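Local coordinates for Lin2111 protein (Listeria innocua, PDB 3EDP) that is of unknown function but, as a member of the GntR family with a UTRA domain, probably binds DNA and regulates transcription, at residues V13-I18 / R51-L56; V64-V69 / N122-S127; A114-M119 / I217-H222. All coordinates share one frame; numbering follows the deposited sequence.

Interaction 1. Residues V13-I18 / R51-L56; sequences VIASKI and RRAVDL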
loop_
_atom_site.group_PDB
_atom_site.type_symbol
_atom_site.label_atom_id
_atom_site.label_comp_id
_atom_site.label_asym_id
_atom_site.label_seq_id
_atom_site.Cartn_x
_atom_site.Cartn_y
_atom_site.Cartn_z
ATOM N N VAL A 13 25.046 -38.218 16.533
ATOM C CA VAL A 13 24.935 -39.059 15.343
ATOM C C VAL A 13 23.581 -38.822 14.682
ATOM O O VAL A 13 23.491 -38.623 13.467
ATOM C CB VAL A 13 25.113 -40.560 15.673
ATOM C CG1 VAL A 13 24.866 -41.419 14.432
ATOM C CG2 VAL A 13 26.501 -40.815 16.224
ATOM N N ILE A 14 22.529 -38.810 15.497
ATOM C CA ILE A 14 21.179 -38.590 14.990
ATOM C C ILE A 14 20.975 -37.173 14.436
ATOM O O ILE A 14 20.361 -37.003 13.387
ATOM C CB ILE A 14 20.107 -38.975 16.038
ATOM C CG1 ILE A 14 20.111 -40.495 16.239
ATOM C CG2 ILE A 14 18.720 -38.533 15.593
ATOM C CD1 ILE A 14 19.117 -40.959 17.255
ATOM N N ALA A 15 21.514 -36.162 15.114
ATOM C CA ALA A 15 21.450 -34.796 14.578
ATOM C C ALA A 15 22.082 -34.714 13.181
ATOM O O ALA A 15 21.549 -34.058 12.290
ATOM C CB ALA A 15 22.130 -33.799 15.535
ATOM N N SER A 16 23.220 -35.381 13.002
ATOM C CA SER A 16 23.902 -35.411 11.704
ATOM C C SER A 16 23.035 -36.022 10.604
ATOM O O SER A 16 23.049 -35.561 9.465
ATOM C CB SER A 16 25.218 -36.189 11.799
ATOM O OG SER A 16 26.132 -35.547 12.674
ATOM N N LYS A 17 22.289 -37.066 10.951
ATOM C CA LYS A 17 21.414 -37.729 9.988
ATOM C C LYS A 17 20.228 -36.845 9.615
ATOM O O LYS A 17 19.830 -36.784 8.450
ATOM C CB LYS A 17 20.951 -39.093 10.520
ATOM C CG LYS A 17 22.102 -40.097 10.674
ATOM C CD LYS A 17 21.616 -41.528 10.810
ATOM C CE LYS A 17 21.318 -41.891 12.260
ATOM N NZ LYS A 17 21.096 -43.366 12.445
ATOM N N ILE A 18 19.666 -36.148 10.598
ATOM C CA ILE A 18 18.592 -35.207 10.307
ATOM C C ILE A 18 19.116 -34.061 9.442
ATOM O O ILE A 18 18.446 -33.607 8.515
ATOM C CB ILE A 18 17.950 -34.653 11.586
ATOM C CG1 ILE A 18 17.262 -35.788 12.344
ATOM C CG2 ILE A 18 16.933 -33.538 11.241
ATOM C CD1 ILE A 18 17.096 -35.521 13.803
ATOM N N ARG A 51 15.313 -35.316 21.720
ATOM C CA ARG A 51 15.224 -33.931 22.203
ATOM C C ARG A 51 16.599 -33.264 22.165
ATOM O O ARG A 51 16.728 -32.078 21.841
ATOM C CB ARG A 51 14.620 -33.858 23.610
ATOM C CG ARG A 51 14.644 -32.444 24.209
ATOM C CD ARG A 51 14.044 -32.395 25.612
ATOM N NE ARG A 51 14.776 -33.229 26.566
ATOM C CZ ARG A 51 14.295 -34.345 27.110
ATOM N NH1 ARG A 51 15.033 -35.041 27.969
ATOM N NH2 ARG A 51 13.072 -34.765 26.800
ATOM N N ARG A 52 17.631 -34.043 22.471
ATOM C CA ARG A 52 19.002 -33.544 22.428
ATOM C C ARG A 52 19.491 -33.303 21.000
ATOM O O ARG A 52 20.202 -32.336 20.741
ATOM C CB ARG A 52 19.944 -34.500 23.153
ATOM C CG ARG A 52 19.772 -34.505 24.668
ATOM C CD ARG A 52 20.446 -35.728 25.275
ATOM N NE ARG A 52 20.587 -35.623 26.721
ATOM C CZ ARG A 52 20.987 -36.619 27.504
ATOM N NH1 ARG A 52 21.273 -37.811 26.972
ATOM N NH2 ARG A 52 21.099 -36.419 28.819
ATOM N N ALA A 53 19.127 -34.197 20.087
ATOM C CA ALA A 53 19.479 -34.029 18.685
ATOM C C ALA A 53 18.853 -32.742 18.150
ATOM O O ALA A 53 19.524 -31.938 17.503
ATOM C CB ALA A 53 19.005 -35.231 17.863
ATOM N N VAL A 54 17.564 -32.558 18.429
ATOM C CA VAL A 54 16.841 -31.383 17.965
ATOM C C VAL A 54 17.418 -30.102 18.592
ATOM O O VAL A 54 17.631 -29.117 17.887
ATOM C CB VAL A 54 15.307 -31.501 18.215
ATOM C CG1 VAL A 54 14.581 -30.201 17.827
ATOM C CG2 VAL A 54 14.724 -32.675 17.431
ATOM N N ASP A 55 17.685 -30.122 19.902
ATOM C CA ASP A 55 18.315 -28.972 20.570
ATOM C C ASP A 55 19.559 -28.542 19.804
ATOM O O ASP A 55 19.816 -27.356 19.621
ATOM C CB ASP A 55 18.749 -29.310 21.999
ATOM C CG ASP A 55 17.601 -29.352 22.980
ATOM O OD1 ASP A 55 16.451 -29.027 22.608
ATOM O OD2 ASP A 55 17.866 -29.722 24.145
ATOM N N LEU A 56 20.341 -29.526 19.383
ATOM C CA LEU A 56 21.553 -29.286 18.610
ATOM C C LEU A 56 21.222 -28.622 17.270
ATOM O O LEU A 56 21.907 -27.690 16.840
ATOM C CB LEU A 56 22.282 -30.610 18.377
ATOM C CG LEU A 56 23.778 -30.614 18.074
ATOM C CD1 LEU A 56 24.263 -32.049 17.916
ATOM C CD2 LEU A 56 24.083 -29.819 16.825
#

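Interaction 2. Residues V64-V69 / N122-S127; sequences VRKNGV and NELVYS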
loop_
_atom_site.group_PDB
_atom_site.type_symbol
_atom_site.label_atom_id
_atom_site.label_comp_id
_atom_site.label_asym_id
_atom_site.label_seq_id
_atom_site.Cartn_x
_atom_site.Cartn_y
_atom_site.Cartn_z
ATOM N N VAL A 64 13.417 -25.227 13.931
ATOM C CA VAL A 64 12.795 -24.491 15.016
ATOM C C VAL A 64 11.593 -25.285 15.506
ATOM O O VAL A 64 10.919 -25.959 14.722
ATOM C CB VAL A 64 12.369 -23.070 14.556
ATOM C CG1 VAL A 64 11.501 -23.151 13.309
ATOM C CG2 VAL A 64 11.652 -22.329 15.678
ATOM N N ARG A 65 11.345 -25.238 16.808
ATOM C CA ARG A 65 10.201 -25.930 17.379
ATOM C C ARG A 65 8.964 -25.046 17.343
ATOM O O ARG A 65 9.055 -23.834 17.528
ATOM C CB ARG A 65 10.473 -26.321 18.831
ATOM C CG ARG A 65 11.543 -27.398 19.029
ATOM C CD ARG A 65 11.578 -27.817 20.496
ATOM N NE ARG A 65 12.283 -29.077 20.712
ATOM C CZ ARG A 65 13.540 -29.172 21.128
ATOM N NH1 ARG A 65 14.244 -28.071 21.377
ATOM N NH2 ARG A 65 14.093 -30.369 21.301
ATOM N N LYS A 66 7.807 -25.650 17.108
ATOM C CA LYS A 66 6.558 -24.968 17.405
ATOM C C LYS A 66 6.058 -25.513 18.731
ATOM O O LYS A 66 5.652 -26.669 18.814
ATOM C CB LYS A 66 5.512 -25.183 16.313
ATOM C CG LYS A 66 4.403 -24.128 16.318
ATOM C CD LYS A 66 3.940 -23.818 17.741
ATOM C CE LYS A 66 3.240 -22.474 17.847
ATOM N NZ LYS A 66 1.818 -22.544 17.415
ATOM N N ASN A 67 6.105 -24.676 19.761
ATOM C CA ASN A 67 5.657 -25.052 21.098
ATOM C C ASN A 67 4.720 -26.257 21.093
ATOM O O ASN A 67 3.510 -26.117 20.907
ATOM C CB ASN A 67 4.981 -23.861 21.778
ATOM C CG ASN A 67 4.850 -24.041 23.276
ATOM O OD1 ASN A 67 5.042 -25.138 23.801
ATOM N ND2 ASN A 67 4.525 -22.959 23.974
ATOM N N GLY A 68 5.293 -27.440 21.290
ATOM C CA GLY A 68 4.533 -28.675 21.268
ATOM C C GLY A 68 4.195 -29.131 19.861
ATOM O O GLY A 68 4.553 -30.240 19.457
ATOM N N VAL A 69 3.506 -28.266 19.118
ATOM C CA VAL A 69 3.053 -28.563 17.759
ATOM C C VAL A 69 3.974 -29.507 16.979
ATOM O O VAL A 69 3.616 -30.658 16.736
ATOM C CB VAL A 69 2.819 -27.270 16.939
ATOM C CG1 VAL A 69 2.563 -27.598 15.473
ATOM C CG2 VAL A 69 1.659 -26.472 17.525
ATOM N N ASN A 122 4.171 -17.301 21.294
ATOM C CA ASN A 122 5.058 -18.422 20.999
ATOM C C ASN A 122 4.825 -19.022 19.616
ATOM O O ASN A 122 5.542 -19.927 19.192
ATOM C CB ASN A 122 4.903 -19.510 22.061
ATOM C CG ASN A 122 3.465 -19.968 22.215
ATOM O OD1 ASN A 122 2.580 -19.175 22.545
ATOM N ND2 ASN A 122 3.221 -21.253 21.977
ATOM N N GLU A 123 3.816 -18.525 18.916
ATOM C CA GLU A 123 3.554 -18.976 17.556
ATOM C C GLU A 123 4.560 -18.343 16.599
ATOM O O GLU A 123 5.154 -17.312 16.905
ATOM C CB GLU A 123 2.109 -18.670 17.159
ATOM C CG GLU A 123 1.095 -19.490 17.958
ATOM C CD GLU A 123 -0.342 -19.120 17.653
ATOM O OE1 GLU A 123 -1.172 -20.045 17.530
ATOM O OE2 GLU A 123 -0.644 -17.911 17.534
ATOM N N LEU A 124 4.760 -18.970 15.447
ATOM C CA LEU A 124 5.875 -18.612 14.586
ATOM C C LEU A 124 5.518 -17.625 13.478
ATOM O O LEU A 124 4.391 -17.607 12.983
ATOM C CB LEU A 124 6.486 -19.876 13.981
ATOM C CG LEU A 124 6.875 -20.944 15.006
ATOM C CD1 LEU A 124 7.321 -22.214 14.297
ATOM C CD2 LEU A 124 7.962 -20.423 15.945
ATOM N N VAL A 125 6.505 -16.822 13.090
ATOM C CA VAL A 125 6.392 -15.914 11.961
ATOM C C VAL A 125 7.663 -15.993 11.127
ATOM O O VAL A 125 8.736 -16.292 11.646
ATOM C CB VAL A 125 6.184 -14.435 12.411
ATOM C CG1 VAL A 125 4.944 -14.305 13.288
ATOM C CG2 VAL A 125 7.417 -13.903 13.143
ATOM N N TYR A 126 7.534 -15.738 9.829
ATOM C CA TYR A 126 8.694 -15.549 8.978
ATOM C C TYR A 126 9.174 -14.121 9.127
ATOM O O TYR A 126 8.372 -13.186 9.213
ATOM C CB TYR A 126 8.347 -15.778 7.513
ATOM C CG TYR A 126 8.019 -17.199 7.157
ATOM C CD1 TYR A 126 9.026 -18.156 7.055
ATOM C CD2 TYR A 126 6.706 -17.586 6.903
ATOM C CE1 TYR A 126 8.736 -19.462 6.723
ATOM C CE2 TYR A 126 6.404 -18.889 6.561
ATOM C CZ TYR A 126 7.427 -19.823 6.479
ATOM O OH TYR A 126 7.140 -21.120 6.143
ATOM N N SER A 127 10.485 -13.953 9.144
ATOM C CA SER A 127 11.083 -12.636 9.183
ATOM C C SER A 127 11.991 -12.518 7.978
ATOM O O SER A 127 12.907 -13.322 7.801
ATOM C CB SER A 127 11.882 -12.444 10.468
ATOM O OG SER A 127 12.455 -11.153 10.505
HETATM O O HOH W 1 3.002 -20.954 14.831
#

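Interaction 3. Residues A114-M119 / I217-H222; sequences AEIFGM and IAIQYH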
loop_
_atom_site.group_PDB
_atom_site.type_symbol
_atom_site.label_atom_id
_atom_site.label_comp_id
_atom_site.label_asym_id
_atom_site.label_seq_id
_atom_site.Cartn_x
_atom_site.Cartn_y
_atom_site.Cartn_z
ATOM N N ALA A 114 2.746 -10.512 18.479
ATOM C CA ALA A 114 1.580 -11.281 18.900
ATOM C C ALA A 114 0.393 -10.356 19.138
ATOM O O ALA A 114 -0.743 -10.686 18.803
ATOM C CB ALA A 114 1.887 -12.075 20.159
ATOM N N GLU A 115 0.670 -9.194 19.715
ATOM C CA GLU A 115 -0.368 -8.217 20.010
ATOM C C GLU A 115 -0.924 -7.578 18.735
ATOM O O GLU A 115 -2.129 -7.345 18.625
ATOM C CB GLU A 115 0.166 -7.153 20.976
ATOM C CG GLU A 115 -0.640 -5.868 21.007
ATOM C CD GLU A 115 -0.170 -4.865 19.968
ATOM O OE1 GLU A 115 1.056 -4.799 19.718
ATOM O OE2 GLU A 115 -1.023 -4.143 19.406
ATOM N N ILE A 116 -0.045 -7.303 17.774
ATOM C CA ILE A 116 -0.471 -6.747 16.493
ATOM C C ILE A 116 -1.301 -7.733 15.671
ATOM O O ILE A 116 -2.341 -7.372 15.126
ATOM C CB ILE A 116 0.727 -6.283 15.652
ATOM C CG1 ILE A 116 1.376 -5.057 16.293
ATOM C CG2 ILE A 116 0.280 -5.971 14.227
ATOM C CD1 ILE A 116 2.730 -4.699 15.713
ATOM N N PHE A 117 -0.839 -8.974 15.577
ATOM C CA PHE A 117 -1.544 -9.991 14.800
ATOM C C PHE A 117 -2.700 -10.584 15.584
ATOM O O PHE A 117 -3.541 -11.287 15.027
ATOM C CB PHE A 117 -0.587 -11.113 14.374
ATOM C CG PHE A 117 0.349 -10.721 13.264
ATOM C CD1 PHE A 117 -0.124 -10.542 11.972
ATOM C CD2 PHE A 117 1.698 -10.531 13.512
ATOM C CE1 PHE A 117 0.734 -10.185 10.946
ATOM C CE2 PHE A 117 2.560 -10.169 12.492
ATOM C CZ PHE A 117 2.080 -9.993 11.209
ATOM N N GLY A 118 -2.736 -10.301 16.881
ATOM C CA GLY A 118 -3.691 -10.947 17.760
ATOM C C GLY A 118 -3.469 -12.447 17.763
ATOM O O GLY A 118 -4.413 -13.218 17.609
HETATM N N MSE A 119 -2.210 -12.855 17.924
HETATM C CA MSE A 119 -1.841 -14.269 17.963
HETATM C C MSE A 119 -1.084 -14.597 19.253
HETATM O O MSE A 119 -0.873 -13.726 20.099
HETATM C CB MSE A 119 -0.998 -14.641 16.736
HETATM C CG MSE A 119 0.386 -14.006 16.707
HETATM SE SE MSE A 119 1.314 -14.189 14.990
HETATM C CE MSE A 119 1.543 -16.123 14.965
ATOM N N ILE A 217 -2.625 -9.716 8.337
ATOM C CA ILE A 217 -1.991 -10.895 7.765
ATOM C C ILE A 217 -0.503 -10.677 7.533
ATOM O O ILE A 217 0.253 -11.640 7.373
ATOM C CB ILE A 217 -2.662 -11.326 6.436
ATOM C CG1 ILE A 217 -2.540 -10.218 5.389
ATOM C CG2 ILE A 217 -4.131 -11.704 6.672
ATOM C CD1 ILE A 217 -3.168 -10.575 4.044
ATOM N N ALA A 218 -0.074 -9.419 7.527
ATOM C CA ALA A 218 1.338 -9.123 7.285
ATOM C C ALA A 218 1.741 -7.740 7.786
ATOM O O ALA A 218 0.920 -6.828 7.860
ATOM C CB ALA A 218 1.665 -9.264 5.804
ATOM N N ILE A 219 3.011 -7.597 8.136
ATOM C CA ILE A 219 3.557 -6.311 8.538
ATOM C C ILE A 219 4.820 -6.029 7.754
ATOM O O ILE A 219 5.648 -6.928 7.555
ATOM C CB ILE A 219 3.940 -6.297 10.028
ATOM C CG1 ILE A 219 2.714 -6.538 10.903
ATOM C CG2 ILE A 219 4.596 -4.973 10.386
ATOM C CD1 ILE A 219 3.063 -6.810 12.341
ATOM N N GLN A 220 4.977 -4.782 7.329
ATOM C CA GLN A 220 6.201 -4.337 6.662
ATOM C C GLN A 220 6.714 -3.040 7.268
ATOM O O GLN A 220 5.937 -2.135 7.573
ATOM C CB GLN A 220 5.946 -4.124 5.176
ATOM C CG GLN A 220 7.171 -3.673 4.386
ATOM C CD GLN A 220 6.872 -3.605 2.890
ATOM O OE1 GLN A 220 5.715 -3.533 2.492
ATOM N NE2 GLN A 220 7.912 -3.653 2.065
ATOM N N TYR A 221 8.025 -2.963 7.459
ATOM C CA TYR A 221 8.668 -1.732 7.883
ATOM C C TYR A 221 9.649 -1.364 6.798
ATOM O O TYR A 221 10.475 -2.179 6.401
ATOM C CB TYR A 221 9.404 -1.906 9.214
ATOM C CG TYR A 221 8.519 -2.334 10.353
ATOM C CD1 TYR A 221 7.598 -1.455 10.910
ATOM C CD2 TYR A 221 8.595 -3.621 10.871
ATOM C CE1 TYR A 221 6.778 -1.846 11.959
ATOM C CE2 TYR A 221 7.786 -4.018 11.919
ATOM C CZ TYR A 221 6.883 -3.124 12.462
ATOM O OH TYR A 221 6.076 -3.518 13.503
ATOM N N HIS A 222 9.533 -0.141 6.296
ATOM C CA HIS A 222 10.413 0.341 5.245
ATOM C C HIS A 222 11.136 1.584 5.753
ATOM O O HIS A 222 10.517 2.474 6.340
ATOM C CB HIS A 222 9.596 0.653 3.986
ATOM C CG HIS A 222 10.372 1.366 2.924
ATOM N ND1 HIS A 222 11.248 0.715 2.079
ATOM C CD2 HIS A 222 10.405 2.671 2.564
ATOM C CE1 HIS A 222 11.788 1.588 1.247
ATOM N NE2 HIS A 222 11.294 2.783 1.521
#

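Interaction 1. Residues V13-I18 / R51-L56
Ala15 and Ala53 meet where helical segments 13-18 and 51-56 cross at -56°, their axes 8.4 Å apart at closest approach and the two alanine CA atoms 4.6 Å from each other. With only a methyl on each side, the backbones come close: Ala15 CB lies 4.2 Å from Ala53 CB and 3.8 Å from Ala53 O, and Ala53 CB in turn approaches the backbone N of Ala15. Larger side chains flank this small-residue crossing. Leu56, one turn further along its helix, has CG anti to the backbone N (chi1 -157°) and CD1 extended beyond it (chi2 179°), which brings CD1 to 3.6 Å from Ala15 CB. Ile14 supplies its short branch rather than its long one, with CG2 4.0 Å from Ala53 CB. Ile18 CD1 approaches Ala53 CB more loosely, at 4.5 Å. Carbon packing carries the whole contact, since no hydrogen bond passes between the segments. Leu57 of helix 47-59 extends the apolar patch against Ala15 and Ile18, while Phe11 and Glu12 of helix 10-23 border Leu56. Such packing of the first helix against the third is characteristic of the winged helix-turn-helix core of GntR regulators, in which the helix corresponding to 47-59 normally serves as the DNA-recognition helix.

Interaction 2. Residues V64-V69 / N122-S127
Leu124 packs against Val64, the backbone of Arg65 and Lys66, making the close apolar part of this contact. Its CD2 lies 4.2 Å from Val64 CG2, and both of its methyls approach Arg65 O, while CD1 touches Lys66 CB and CG, each at 4.0 Å. The Leu124 side chain runs past those of Val64 and Lys66, opposite in direction to each.

Toward the surface the packing gives way to sparser polar links, most of them long or weak. The Lys66 chain bends at chi2 (-42°) and again at chi4, and its NZ ends 3.2 Å from Glu123 CG, alongside the aliphatic part of that residue. The salt bridge to Glu123 OE1 is long, at 3.9 Å, and Glu123 OE2 is engaged instead by the backbone N of Lys120. A water accepts a 2.7 Å hydrogen bond from Leu124 N and only a weak one from Lys66 NZ. Beyond it, poorly ordered Asn67 lies beside Asn122, the two side chains crossing obliquely.

Tyr72 of strand 70-73 and Ile106 of strand 99-108 close around Val64 and Leu124, seating the small two-stranded wing sheet against the beginning of strand 124-134 in the six-stranded sheet.

Interaction 3. Residues A114-M119 / I217-H222
Ile116 and Phe117, in the last turn of helix 110-117, both pack on Ile219 of strand 215-225. Carbon-to-carbon packing dominates, centred on the outer end of the Ile219 side chain. Its CG1 lies beside the backbone N (chi1 -62°) and its CD1 is anti to CA (chi2 168°), an extended branch whose end meets both helix residues. From one of them comes Ile116 CG2, 3.5 Å from Ile219 CD1, tighter than an ordinary van der Waals contact; Ile116 CD1 is also near this methyl, at 4.0 Å. The other contributes its ring: Phe117 CE2 lies 3.4 Å from Ile219 CD1 and Phe117 CZ 3.5 Å from Ile219 CG1, in an oblique approach. Tyr113, one turn earlier on the helix, adds to the cover over Ile219.

A second kind of contact joins the Phe117 ring to the strand backbone. Phe117 CE1 presents the ring edge to the peptide between Ile217 and Ala218, with Ala218 N near the ring plane at 3.6 Å. The CB atoms of both residues are directed away from the helix, and both residues face Phe209 in a classic beta bulge. These contacts lay helix 110-117 against the antiparallel sheet of the UTRA domain, whose fold resembles that of chorismate lyase, and Phe117 also reaches Pro146 on the adjoining strand 137-146.

The polar tip of Tyr221 makes a third, looser contact. Ile116 CD1 and Tyr221 OH approach tip to tip at 4.2 Å, and Phe112 and Tyr113 touch the same tyrosine. Just beyond Phe117 the helix stops at Gly118, which has positive phi, and Met119 N bonds back to Ala114 O at 2.8 Å, with a weak bond from Gly118 N to Glu115 O inside it, a pattern consistent with a Schellman motif.

How the interactions relate
Interactions 1 and 3 are buried and apolar, one between two helices of the GntR region and the other between a helix and the sheet of the UTRA domain; their centres lie about 33 Å apart. Interaction 2 is a surface contact between the two regions, and accordingly combines a small apolar patch with water and long charge pairing. It touches both of the others. Arg65 forms a 2.7 Å salt bridge from NH1 to Asp55 OD1 on helix 47-59, tying the wing to the helix of interaction 1, while its NE pairs with Glu36. Toward interaction 3, the selenium of selenomethionine Met119 packs against Val125 CG1, and interactions 2 and 3 both reach the six-stranded sheet.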